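Local coordinates for transcriptional regulator AefR (Pseudomonas syringae pv. tomato, PDB 3CDL), which probably acts as a TetR-family transcription factor that binds DNA in the cis-regulatory regions of its target genes, at residues B[15-20]-B[37-42]; B[55-60]-B[110-115]; B[92-97]-B[185-190]; B[96-101]-B[176-181]. All blocks are in the same frame, centred on the assembly; numbering follows the deposited sequence.

Contact 1. Residues B[15-20]-B[37-42]; sequences VQAAIA and ARAEVS
R38 leaves its backbone toward A17 and A20 with an almost straight chi2 (173°) and then bends at chi3 (-98°), which lays its guanidinium over the methyl of A20. The contact belongs to the helical DNA-binding domain of TetR regulators: helix 9-24 packs against helix 32-39, which lies in the predicted helix-turn-helix. Alanines suit this face because they let the backbones come close, with the CA atoms of A17 and A39 only 5.3 Å apart. The buried A17 CB rests 3.4 Å from R38 CG and also faces the backbone N of A39 at 3.7 Å, while the methyls A17 CB and A39 CB meet at 4.0 Å. Arginine does two jobs. Its CG packs on A17 and its guanidinium face lies on the methyl of A20, while its NH1 forms a salt bridge with D24, so the charge also ties the two helices together. Just beyond, E40 takes a positive phi (56°) and turns the chain out of the helix, and S42 then caps the following helix with its OG on the backbone N of T45. Directly over the centre of the R38 guanidinium, A20 CB stands 3.2 Å above the plane, 3.3 Å from R38 CZ.

Contact 2. Residues B[55-60]-B[110-115]; sequences ELFAEM and VGATIH
The ring of F57 points at helix 100-114 and meets A112 and T113 in two different ways. T113 CG2 approaches the ring edge, lying in the ring plane 3.5 Å from F57 CZ, and the side chains of F57 and T113 cross at about a right angle. A112 CB comes in obliquely instead, 3.7 Å from F57 CE1. This is a joint of the TetR fold: helix 53-64 follows the helix-turn-helix region and here packs against helix 100-114 of the C-terminal domain. Because CG of F57 is anti to the backbone N (chi1 -177°), the ring is carried away from its own helix toward helix 100-114 and bridges backbones whose nearest CA atoms, those of F57 and A112, are still 8.9 Å apart. A large flat residue suits such a gap, and a small alanine on the far side leaves room for the ring.

Helix 117-125 adds to the packing round the ring: V122 packs on F57, and R119 makes a cation-pi interaction with the ring while also touching A112. Threonine fits its buried position because its two branches divide the work. Its methyl serves the aromatic edge, and its hydroxyl hydrogen-bonds to the carbonyl of T173 of the second subunit, so the domain joint lies at the dimer interface, where G111 O also accepts a hydrogen bond from NE2 of H115 of the second subunit.

Contact 3. Residues B[92-97]-B[185-190]; sequences GKMRNL and SNVVES
M94 carries the contact, reaching V187 and V188 and so joining helix 82-97 to the last helix, 181-199, within the AefR-like C-terminal domain of the TetR fold. The segment begins at G92, whose carbonyl O accepts from N96 N at 3.3 Å and so keeps the helix wound. K93 follows on another flank, where its side chain touches H160, and its backbone O accepts from L97 N. M94 comes next, a selenomethionine that leaves the backbone with CG anti to N (chi1 178°) and then bends at chi2 (60°) and chi3 (69°). This hooked course brings its CE against V187 CG2, the two side chains crossing at about a right angle. The model places these carbons closer than carbons can sit, so the exact spacing there is doubtful. Nearer the backbone, M94 CB meets V188 CG2 at 4.2 Å, between helices whose M94 and V188 CA atoms are 7.8 Å apart. A long flexible side chain suits this spacing because it can fill the gap between helices by bending, and the compact branched valines present methyls to it. L97 ends the segment with its side chain on A167.

Across the contact, S190 fastens its own helix: S190 OG gives a hydrogen bond of 3.0 Å to N186 O, while S190 N reaches the same oxygen from the other face of its plane. Helix 152-167 packs on M94 through L163 and A167; L87 and L90 of helix 82-97 extend the packing along V188, and F154 of the second subunit packs on V187, putting this edge in the dimer interface.

Contact 4. Residues B[96-101]-B[176-181]; sequences NLTDSS and AALLTP
T98 and L178 bring the two backbones within 6.0 Å between CA atoms, at a place where T98 drops out of helical geometry and residues 176-180 run in an extended, polyproline-II-like course. This is a surface contact in the C-terminal domain of the TetR fold, where the break between helices 82-97 and 100-114 meets the loop leading to helix 181-199. Threonine suits a helix end, since its OG1 bonds back to the carbonyl of M94 while CG2, anti to the backbone N, is left for apolar contact. Leucine's branching suits L178: though exposed, it lays CB and CG on the T98 methyl, crossing T98 obliquely, while CD2 comes within 4.4 Å of S100 CB. L179 turns another way, packing on F166 and A167 of helix 152-167, and its carbonyl O accepts from Q184 NE2. Both segments start helices with fitting residues. D99 OD1 accepts from F102 N and, weakly, from S101 N at 3.0 Å, while T180 caps the last helix with its side chain and its N bonds to E183, as in a capping box. The methyl T98 CG2 lies 3.8 Å from L178 CG and 4.0 Å from L179 O.

Overall arrangement
The four contacts run from the predicted DNA-binding end of the chain to its C-terminal helices. Contacts 1 and 2, with centres 16 Å apart, meet where A18 CB packs on L56 CD2 at 3.8 Å, so helix 9-24 of contact 1 packs directly on helix 53-64 of contact 2. Contacts 3 and 4 have centres 10 Å apart and share N96 and L97; L179 CD1 joins them, lying 4.2 Å from M94 SE. Helix 100-114 takes part in both contacts 2 and 4. Contacts 1 and 3 lie about 32 Å apart between centres, on opposite sides of the chain's centre. Contacts 2 and 3 both touch the second subunit.

Contact 1. Residues B[15-20]-B[37-42]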
loop_
_atom_site.group_PDB
_atom_site.type_symbol
_atom_site.label_atom_id
_atom_site.label_comp_id
_atom_site.label_asym_id
_atom_site.label_seq_id
_atom_site.Cartn_x
_atom_site.Cartn_y
_atom_site.Cartn_z
ATOM N N VAL B 15 -20.926 5.680 12.589
ATOM C CA VAL B 15 -19.693 5.475 11.824
ATOM C C VAL B 15 -18.949 4.249 12.358
ATOM O O VAL B 15 -18.541 3.395 11.570
ATOM C CB VAL B 15 -18.768 6.717 11.868
ATOM C CG1 VAL B 15 -17.405 6.404 11.286
ATOM C CG2 VAL B 15 -19.403 7.892 11.132
ATOM N N GLN B 16 -18.803 4.172 13.691
ATOM C CA GLN B 16 -18.117 3.064 14.380
ATOM C C GLN B 16 -18.707 1.701 14.058
ATOM O O GLN B 16 -17.984 0.757 13.713
ATOM C CB GLN B 16 -18.140 3.262 15.892
ATOM C CG GLN B 16 -16.795 3.430 16.509
ATOM C CD GLN B 16 -16.072 4.635 15.968
ATOM O OE1 GLN B 16 -15.505 4.607 14.863
ATOM N NE2 GLN B 16 -16.072 5.713 16.751
ATOM N N ALA B 17 -20.024 1.608 14.194
ATOM C CA ALA B 17 -20.756 0.414 13.821
ATOM C C ALA B 17 -20.572 0.119 12.335
ATOM O O ALA B 17 -20.532 -1.044 11.932
ATOM C CB ALA B 17 -22.220 0.589 14.146
ATOM N N ALA B 18 -20.453 1.164 11.520
ATOM C CA ALA B 18 -20.280 0.962 10.083
ATOM C C ALA B 18 -18.940 0.283 9.804
ATOM O O ALA B 18 -18.850 -0.632 8.981
ATOM C CB ALA B 18 -20.402 2.282 9.330
ATOM N N ILE B 19 -17.912 0.725 10.521
ATOM C CA ILE B 19 -16.567 0.210 10.371
ATOM C C ILE B 19 -16.541 -1.259 10.767
ATOM O O ILE B 19 -16.082 -2.121 10.001
ATOM C CB ILE B 19 -15.580 1.048 11.209
ATOM C CG1 ILE B 19 -15.480 2.456 10.607
ATOM C CG2 ILE B 19 -14.219 0.353 11.343
ATOM C CD1 ILE B 19 -14.491 3.346 11.290
ATOM N N ALA B 20 -17.075 -1.523 11.955
ATOM C CA ALA B 20 -17.175 -2.853 12.531
ATOM C C ALA B 20 -17.934 -3.787 11.609
ATOM O O ALA B 20 -17.427 -4.847 11.249
ATOM C CB ALA B 20 -17.862 -2.768 13.867
ATOM N N ALA B 37 -28.777 -1.878 14.057
ATOM C CA ALA B 37 -28.805 -2.950 15.044
ATOM C C ALA B 37 -27.615 -2.927 15.990
ATOM O O ALA B 37 -27.749 -3.312 17.159
ATOM C CB ALA B 37 -28.862 -4.287 14.354
ATOM N N ARG B 38 -26.456 -2.495 15.492
ATOM C CA ARG B 38 -25.248 -2.515 16.310
ATOM C C ARG B 38 -24.788 -1.131 16.761
ATOM O O ARG B 38 -24.005 -1.013 17.697
ATOM C CB ARG B 38 -24.120 -3.317 15.631
ATOM C CG ARG B 38 -22.857 -2.555 15.265
ATOM C CD ARG B 38 -21.790 -3.509 14.771
ATOM N NE ARG B 38 -20.822 -3.866 15.803
ATOM C CZ ARG B 38 -19.837 -4.748 15.638
ATOM N NH1 ARG B 38 -19.698 -5.397 14.488
ATOM N NH2 ARG B 38 -18.987 -4.989 16.628
ATOM N N ALA B 39 -25.281 -0.084 16.109
ATOM C CA ALA B 39 -25.137 1.251 16.661
ATOM C C ALA B 39 -26.043 1.326 17.882
ATOM O O ALA B 39 -25.912 2.237 18.701
ATOM C CB ALA B 39 -25.512 2.306 15.637
ATOM N N GLU B 40 -26.929 0.327 17.993
ATOM C CA GLU B 40 -28.055 0.274 18.949
ATOM C C GLU B 40 -28.970 1.497 18.797
ATOM O O GLU B 40 -29.367 2.147 19.770
ATOM C CB GLU B 40 -27.578 0.021 20.391
ATOM C CG GLU B 40 -26.882 -1.347 20.552
ATOM C CD GLU B 40 -26.644 -1.698 22.067
ATOM O OE1 GLU B 40 -25.405 -1.870 22.449
ATOM O OE2 GLU B 40 -27.679 -1.811 22.871
ATOM N N VAL B 41 -29.313 1.768 17.537
ATOM C CA VAL B 41 -30.039 2.972 17.129
ATOM C C VAL B 41 -31.227 2.590 16.209
ATOM O O VAL B 41 -31.331 1.426 15.756
ATOM C CB VAL B 41 -29.041 3.967 16.453
ATOM C CG1 VAL B 41 -28.876 3.653 14.977
ATOM C CG2 VAL B 41 -29.458 5.400 16.668
ATOM N N SER B 42 -32.133 3.550 15.959
ATOM C CA SER B 42 -33.304 3.260 15.111
ATOM C C SER B 42 -32.922 3.462 13.638
ATOM O O SER B 42 -32.229 4.452 13.313
ATOM C CB SER B 42 -34.521 4.150 15.499
ATOM O OG SER B 42 -34.324 5.566 15.139
#

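Contact 2. Residues B[55-60]-B[110-115]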
loop_
_atom_site.group_PDB
_atom_site.type_symbol
_atom_site.label_atom_id
_atom_site.label_comp_id
_atom_site.label_asym_id
_atom_site.label_seq_id
_atom_site.Cartn_x
_atom_site.Cartn_y
_atom_site.Cartn_z
ATOM N N GLU B 55 -23.290 7.996 0.942
ATOM C CA GLU B 55 -23.084 9.184 1.776
ATOM C C GLU B 55 -22.276 8.840 3.027
ATOM O O GLU B 55 -21.598 9.696 3.597
ATOM C CB GLU B 55 -24.425 9.826 2.145
ATOM C CG GLU B 55 -24.460 11.361 2.036
ATOM C CD GLU B 55 -24.455 12.103 3.395
ATOM O OE1 GLU B 55 -23.826 11.621 4.363
ATOM O OE2 GLU B 55 -25.086 13.186 3.497
ATOM N N LEU B 56 -22.339 7.580 3.441
ATOM C CA LEU B 56 -21.602 7.111 4.607
ATOM C C LEU B 56 -20.162 6.780 4.226
ATOM O O LEU B 56 -19.206 7.148 4.937
ATOM C CB LEU B 56 -22.320 5.897 5.213
ATOM C CG LEU B 56 -21.640 5.011 6.266
ATOM C CD1 LEU B 56 -21.300 5.771 7.575
ATOM C CD2 LEU B 56 -22.541 3.828 6.534
ATOM N N PHE B 57 -20.016 6.079 3.099
ATOM C CA PHE B 57 -18.708 5.842 2.505
ATOM C C PHE B 57 -17.987 7.153 2.196
ATOM O O PHE B 57 -16.773 7.247 2.385
ATOM C CB PHE B 57 -18.823 5.000 1.233
ATOM C CG PHE B 57 -17.494 4.657 0.624
ATOM C CD1 PHE B 57 -16.723 3.625 1.149
ATOM C CD2 PHE B 57 -17.012 5.370 -0.458
ATOM C CE1 PHE B 57 -15.520 3.315 0.621
ATOM C CE2 PHE B 57 -15.792 5.073 -1.002
ATOM C CZ PHE B 57 -15.033 4.043 -0.457
ATOM N N ALA B 58 -18.736 8.153 1.727
ATOM C CA ALA B 58 -18.187 9.478 1.425
ATOM C C ALA B 58 -17.532 10.084 2.655
ATOM O O ALA B 58 -16.470 10.680 2.553
ATOM C CB ALA B 58 -19.263 10.407 0.898
ATOM N N GLU B 59 -18.167 9.892 3.811
ATOM C CA GLU B 59 -17.719 10.468 5.066
ATOM C C GLU B 59 -16.467 9.774 5.572
ATOM O O GLU B 59 -15.522 10.422 6.001
ATOM C CB GLU B 59 -18.818 10.363 6.121
ATOM C CG GLU B 59 -19.054 11.650 6.922
ATOM C CD GLU B 59 -17.923 12.009 7.848
ATOM O OE1 GLU B 59 -18.059 11.811 9.074
ATOM O OE2 GLU B 59 -16.894 12.503 7.354
HETATM N N MSE B 60 -16.476 8.446 5.519
HETATM C CA MSE B 60 -15.312 7.635 5.850
HETATM C C MSE B 60 -14.078 7.975 5.016
HETATM O O MSE B 60 -12.965 8.014 5.535
HETATM C CB MSE B 60 -15.650 6.169 5.655
HETATM C CG MSE B 60 -16.160 5.498 6.889
HETATM SE SE MSE B 60 -16.942 3.769 6.501
HETATM C CE MSE B 60 -15.711 3.022 5.202
ATOM N N VAL B 110 -9.949 0.938 2.183
ATOM C CA VAL B 110 -9.165 0.168 1.243
ATOM C C VAL B 110 -9.860 -1.131 0.857
ATOM O O VAL B 110 -9.926 -1.486 -0.324
ATOM C CB VAL B 110 -7.766 -0.137 1.806
ATOM C CG1 VAL B 110 -6.962 -0.995 0.800
ATOM C CG2 VAL B 110 -7.046 1.165 2.118
ATOM N N GLY B 111 -10.377 -1.843 1.849
ATOM C CA GLY B 111 -11.114 -3.070 1.582
ATOM C C GLY B 111 -12.333 -2.829 0.712
ATOM O O GLY B 111 -12.704 -3.669 -0.117
ATOM N N ALA B 112 -12.961 -1.678 0.896
ATOM C CA ALA B 112 -14.147 -1.378 0.130
ATOM C C ALA B 112 -13.803 -0.872 -1.267
ATOM O O ALA B 112 -14.624 -0.951 -2.161
ATOM C CB ALA B 112 -15.074 -0.387 0.889
ATOM N N THR B 113 -12.606 -0.338 -1.482
ATOM C CA THR B 113 -12.335 0.169 -2.838
ATOM C C THR B 113 -11.560 -0.786 -3.725
ATOM O O THR B 113 -11.704 -0.727 -4.938
ATOM C CB THR B 113 -11.744 1.643 -2.895
ATOM O OG1 THR B 113 -10.318 1.613 -2.936
ATOM C CG2 THR B 113 -12.173 2.459 -1.719
ATOM N N ILE B 114 -10.766 -1.667 -3.119
ATOM C CA ILE B 114 -9.808 -2.512 -3.865
ATOM C C ILE B 114 -10.422 -3.260 -5.056
ATOM O O ILE B 114 -9.912 -3.160 -6.197
ATOM C CB ILE B 114 -8.969 -3.455 -2.930
ATOM C CG1 ILE B 114 -7.881 -4.205 -3.723
ATOM C CG2 ILE B 114 -9.864 -4.400 -2.107
ATOM C CD1 ILE B 114 -6.595 -4.486 -2.921
ATOM N N HIS B 115 -11.520 -3.972 -4.806
ATOM C CA HIS B 115 -12.216 -4.693 -5.889
ATOM C C HIS B 115 -13.530 -4.043 -6.326
ATOM O O HIS B 115 -14.435 -4.721 -6.763
ATOM C CB HIS B 115 -12.394 -6.187 -5.541
ATOM C CG HIS B 115 -11.098 -6.934 -5.503
ATOM N ND1 HIS B 115 -10.413 -7.301 -6.648
ATOM C CD2 HIS B 115 -10.335 -7.339 -4.459
ATOM C CE1 HIS B 115 -9.296 -7.917 -6.310
ATOM N NE2 HIS B 115 -9.220 -7.948 -4.985
#

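Contact 3. Residues B[92-97]-B[185-190]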
loop_
_atom_site.group_PDB
_atom_site.type_symbol
_atom_site.label_atom_id
_atom_site.label_comp_id
_atom_site.label_asym_id
_atom_site.label_seq_id
_atom_site.Cartn_x
_atom_site.Cartn_y
_atom_site.Cartn_z
ATOM N N GLY B 92 3.917 14.442 13.496
ATOM C CA GLY B 92 2.469 14.605 13.282
ATOM C C GLY B 92 1.849 13.471 12.460
ATOM O O GLY B 92 0.926 12.790 12.919
ATOM N N LYS B 93 2.362 13.252 11.253
ATOM C CA LYS B 93 1.884 12.149 10.427
ATOM C C LYS B 93 2.090 10.765 11.059
ATOM O O LYS B 93 1.275 9.881 10.848
ATOM C CB LYS B 93 2.520 12.194 9.038
ATOM C CG LYS B 93 1.903 11.239 7.992
ATOM C CD LYS B 93 0.377 11.408 7.863
ATOM C CE LYS B 93 -0.180 11.038 6.491
ATOM N NZ LYS B 93 0.352 9.750 5.865
HETATM N N MSE B 94 3.162 10.568 11.829
HETATM C CA MSE B 94 3.406 9.273 12.455
HETATM C C MSE B 94 2.446 9.000 13.622
HETATM O O MSE B 94 1.993 7.878 13.814
HETATM C CB MSE B 94 4.861 9.150 12.900
HETATM C CG MSE B 94 5.204 7.845 13.621
HETATM SE SE MSE B 94 4.877 6.202 12.528
HETATM C CE MSE B 94 6.290 6.462 11.209
ATOM N N ARG B 95 2.136 10.024 14.400
ATOM C CA ARG B 95 1.191 9.874 15.506
ATOM C C ARG B 95 -0.233 9.529 14.988
ATOM O O ARG B 95 -0.999 8.816 15.656
ATOM C CB ARG B 95 1.190 11.145 16.380
ATOM C CG ARG B 95 2.503 11.393 17.176
ATOM C CD ARG B 95 2.351 12.574 18.157
ATOM N NE ARG B 95 2.937 13.825 17.658
ATOM C CZ ARG B 95 4.149 14.292 17.984
ATOM N NH1 ARG B 95 4.945 13.638 18.835
ATOM N NH2 ARG B 95 4.574 15.426 17.451
ATOM N N ASN B 96 -0.565 10.021 13.794
ATOM C CA ASN B 96 -1.863 9.751 13.181
ATOM C C ASN B 96 -1.961 8.317 12.645
ATOM O O ASN B 96 -2.974 7.642 12.822
ATOM C CB ASN B 96 -2.191 10.793 12.090
ATOM C CG ASN B 96 -2.317 12.207 12.646
ATOM O OD1 ASN B 96 -3.080 12.468 13.585
ATOM N ND2 ASN B 96 -1.568 13.129 12.065
ATOM N N LEU B 97 -0.895 7.859 12.005
ATOM C CA LEU B 97 -0.767 6.463 11.563
ATOM C C LEU B 97 -0.779 5.452 12.719
ATOM O O LEU B 97 -1.098 4.279 12.511
ATOM C CB LEU B 97 0.554 6.279 10.816
ATOM C CG LEU B 97 0.804 6.541 9.329
ATOM C CD1 LEU B 97 0.011 7.692 8.726
ATOM C CD2 LEU B 97 2.311 6.746 9.138
ATOM N N SER B 185 10.637 6.530 15.700
ATOM C CA SER B 185 11.619 7.605 15.507
ATOM C C SER B 185 12.724 7.136 14.633
ATOM O O SER B 185 13.338 7.908 13.892
ATOM C CB SER B 185 12.226 8.072 16.829
ATOM O OG SER B 185 12.683 7.003 17.637
ATOM N N ASN B 186 12.987 5.847 14.728
ATOM C CA ASN B 186 13.837 5.175 13.767
ATOM C C ASN B 186 13.399 5.479 12.339
ATOM O O ASN B 186 14.206 5.920 11.505
ATOM C CB ASN B 186 13.708 3.688 13.975
ATOM C CG ASN B 186 15.012 3.013 13.976
ATOM O OD1 ASN B 186 15.613 2.793 12.907
ATOM N ND2 ASN B 186 15.498 2.674 15.186
ATOM N N VAL B 187 12.119 5.225 12.050
ATOM C CA VAL B 187 11.657 5.378 10.688
ATOM C C VAL B 187 11.576 6.862 10.349
ATOM O O VAL B 187 12.026 7.283 9.276
ATOM C CB VAL B 187 10.384 4.503 10.306
ATOM C CG1 VAL B 187 10.440 3.117 10.929
ATOM C CG2 VAL B 187 9.110 5.183 10.636
ATOM N N VAL B 188 11.096 7.668 11.287
ATOM C CA VAL B 188 11.030 9.108 11.047
ATOM C C VAL B 188 12.417 9.667 10.709
ATOM O O VAL B 188 12.612 10.330 9.685
ATOM C CB VAL B 188 10.487 9.877 12.262
ATOM C CG1 VAL B 188 10.573 11.362 12.014
ATOM C CG2 VAL B 188 9.060 9.486 12.545
ATOM N N GLU B 189 13.365 9.366 11.591
ATOM C CA GLU B 189 14.737 9.835 11.514
ATOM C C GLU B 189 15.390 9.530 10.168
ATOM O O GLU B 189 15.886 10.461 9.528
ATOM C CB GLU B 189 15.542 9.216 12.648
ATOM C CG GLU B 189 16.549 10.143 13.260
ATOM C CD GLU B 189 16.012 10.867 14.481
ATOM O OE1 GLU B 189 15.872 10.228 15.553
ATOM O OE2 GLU B 189 15.762 12.086 14.374
ATOM N N SER B 190 15.388 8.262 9.732
ATOM C CA SER B 190 15.948 7.958 8.411
ATOM C C SER B 190 15.178 8.561 7.270
ATOM O O SER B 190 15.783 8.945 6.280
ATOM C CB SER B 190 16.210 6.466 8.126
ATOM O OG SER B 190 15.207 5.674 8.696
#

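Contact 4. Residues B[96-101]-B[176-181]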
loop_
_atom_site.group_PDB
_atom_site.type_symbol
_atom_site.label_atom_id
_atom_site.label_comp_id
_atom_site.label_asym_id
_atom_site.label_seq_id
_atom_site.Cartn_x
_atom_site.Cartn_y
_atom_site.Cartn_z
ATOM N N ASN B 96 -0.565 10.021 13.794
ATOM C CA ASN B 96 -1.863 9.751 13.181
ATOM C C ASN B 96 -1.961 8.317 12.645
ATOM O O ASN B 96 -2.974 7.642 12.822
ATOM C CB ASN B 96 -2.191 10.793 12.090
ATOM C CG ASN B 96 -2.317 12.207 12.646
ATOM O OD1 ASN B 96 -3.080 12.468 13.585
ATOM N ND2 ASN B 96 -1.568 13.129 12.065
ATOM N N LEU B 97 -0.895 7.859 12.005
ATOM C CA LEU B 97 -0.767 6.463 11.563
ATOM C C LEU B 97 -0.779 5.452 12.719
ATOM O O LEU B 97 -1.098 4.279 12.511
ATOM C CB LEU B 97 0.554 6.279 10.816
ATOM C CG LEU B 97 0.804 6.541 9.329
ATOM C CD1 LEU B 97 0.011 7.692 8.726
ATOM C CD2 LEU B 97 2.311 6.746 9.138
ATOM N N THR B 98 -0.392 5.885 13.918
ATOM C CA THR B 98 -0.216 4.936 15.008
ATOM C C THR B 98 -1.430 5.000 15.908
ATOM O O THR B 98 -1.333 4.942 17.135
ATOM C CB THR B 98 1.117 5.158 15.787
ATOM O OG1 THR B 98 2.173 5.450 14.865
ATOM C CG2 THR B 98 1.498 3.905 16.547
ATOM N N ASP B 99 -2.579 5.163 15.266
ATOM C CA ASP B 99 -3.878 5.177 15.920
ATOM C C ASP B 99 -4.692 4.002 15.354
ATOM O O ASP B 99 -5.010 3.980 14.172
ATOM C CB ASP B 99 -4.576 6.522 15.658
ATOM C CG ASP B 99 -5.939 6.621 16.342
ATOM O OD1 ASP B 99 -6.879 5.891 15.938
ATOM O OD2 ASP B 99 -6.072 7.431 17.296
ATOM N N SER B 100 -5.016 3.028 16.200
ATOM C CA SER B 100 -5.729 1.818 15.771
ATOM C C SER B 100 -7.173 2.039 15.248
ATOM O O SER B 100 -7.678 1.237 14.469
ATOM C CB SER B 100 -5.727 0.778 16.894
ATOM O OG SER B 100 -6.461 1.265 17.996
ATOM N N SER B 101 -7.833 3.108 15.680
ATOM C CA SER B 101 -9.150 3.438 15.148
ATOM C C SER B 101 -9.019 4.005 13.722
ATOM O O SER B 101 -9.913 3.834 12.885
ATOM C CB SER B 101 -9.912 4.386 16.099
ATOM O OG SER B 101 -9.165 5.560 16.397
ATOM N N ALA B 176 -0.365 -5.931 10.790
ATOM C CA ALA B 176 0.879 -5.850 11.545
ATOM C C ALA B 176 0.659 -5.010 12.795
ATOM O O ALA B 176 -0.265 -4.203 12.867
ATOM C CB ALA B 176 1.971 -5.278 10.693
ATOM N N ALA B 177 1.491 -5.230 13.801
ATOM C CA ALA B 177 1.417 -4.470 15.045
ATOM C C ALA B 177 1.688 -2.981 14.772
ATOM O O ALA B 177 2.251 -2.616 13.726
ATOM C CB ALA B 177 2.414 -5.029 16.045
ATOM N N LEU B 178 1.264 -2.119 15.688
ATOM C CA LEU B 178 1.692 -0.727 15.660
ATOM C C LEU B 178 3.223 -0.697 15.811
ATOM O O LEU B 178 3.816 -1.650 16.327
ATOM C CB LEU B 178 1.000 0.061 16.776
ATOM C CG LEU B 178 -0.395 0.665 16.488
ATOM C CD1 LEU B 178 -0.979 0.215 15.138
ATOM C CD2 LEU B 178 -1.410 0.454 17.626
ATOM N N LEU B 179 3.879 0.358 15.335
ATOM C CA LEU B 179 5.297 0.523 15.666
ATOM C C LEU B 179 5.451 0.957 17.113
ATOM O O LEU B 179 4.698 1.810 17.587
ATOM C CB LEU B 179 5.979 1.531 14.749
ATOM C CG LEU B 179 5.912 1.233 13.245
ATOM C CD1 LEU B 179 6.526 2.370 12.442
ATOM C CD2 LEU B 179 6.600 -0.101 12.946
ATOM N N THR B 180 6.419 0.353 17.809
ATOM C CA THR B 180 6.886 0.865 19.091
ATOM C C THR B 180 7.450 2.271 18.849
ATOM O O THR B 180 7.720 2.635 17.700
ATOM C CB THR B 180 7.970 -0.045 19.724
ATOM O OG1 THR B 180 9.167 0.037 18.945
ATOM C CG2 THR B 180 7.502 -1.505 19.812
ATOM N N PRO B 181 7.578 3.085 19.913
ATOM C CA PRO B 181 8.173 4.431 19.790
ATOM C C PRO B 181 9.611 4.445 19.231
ATOM O O PRO B 181 9.941 5.308 18.391
ATOM C CB PRO B 181 8.142 4.961 21.229
ATOM C CG PRO B 181 7.059 4.159 21.904
ATOM C CD PRO B 181 7.131 2.802 21.290
#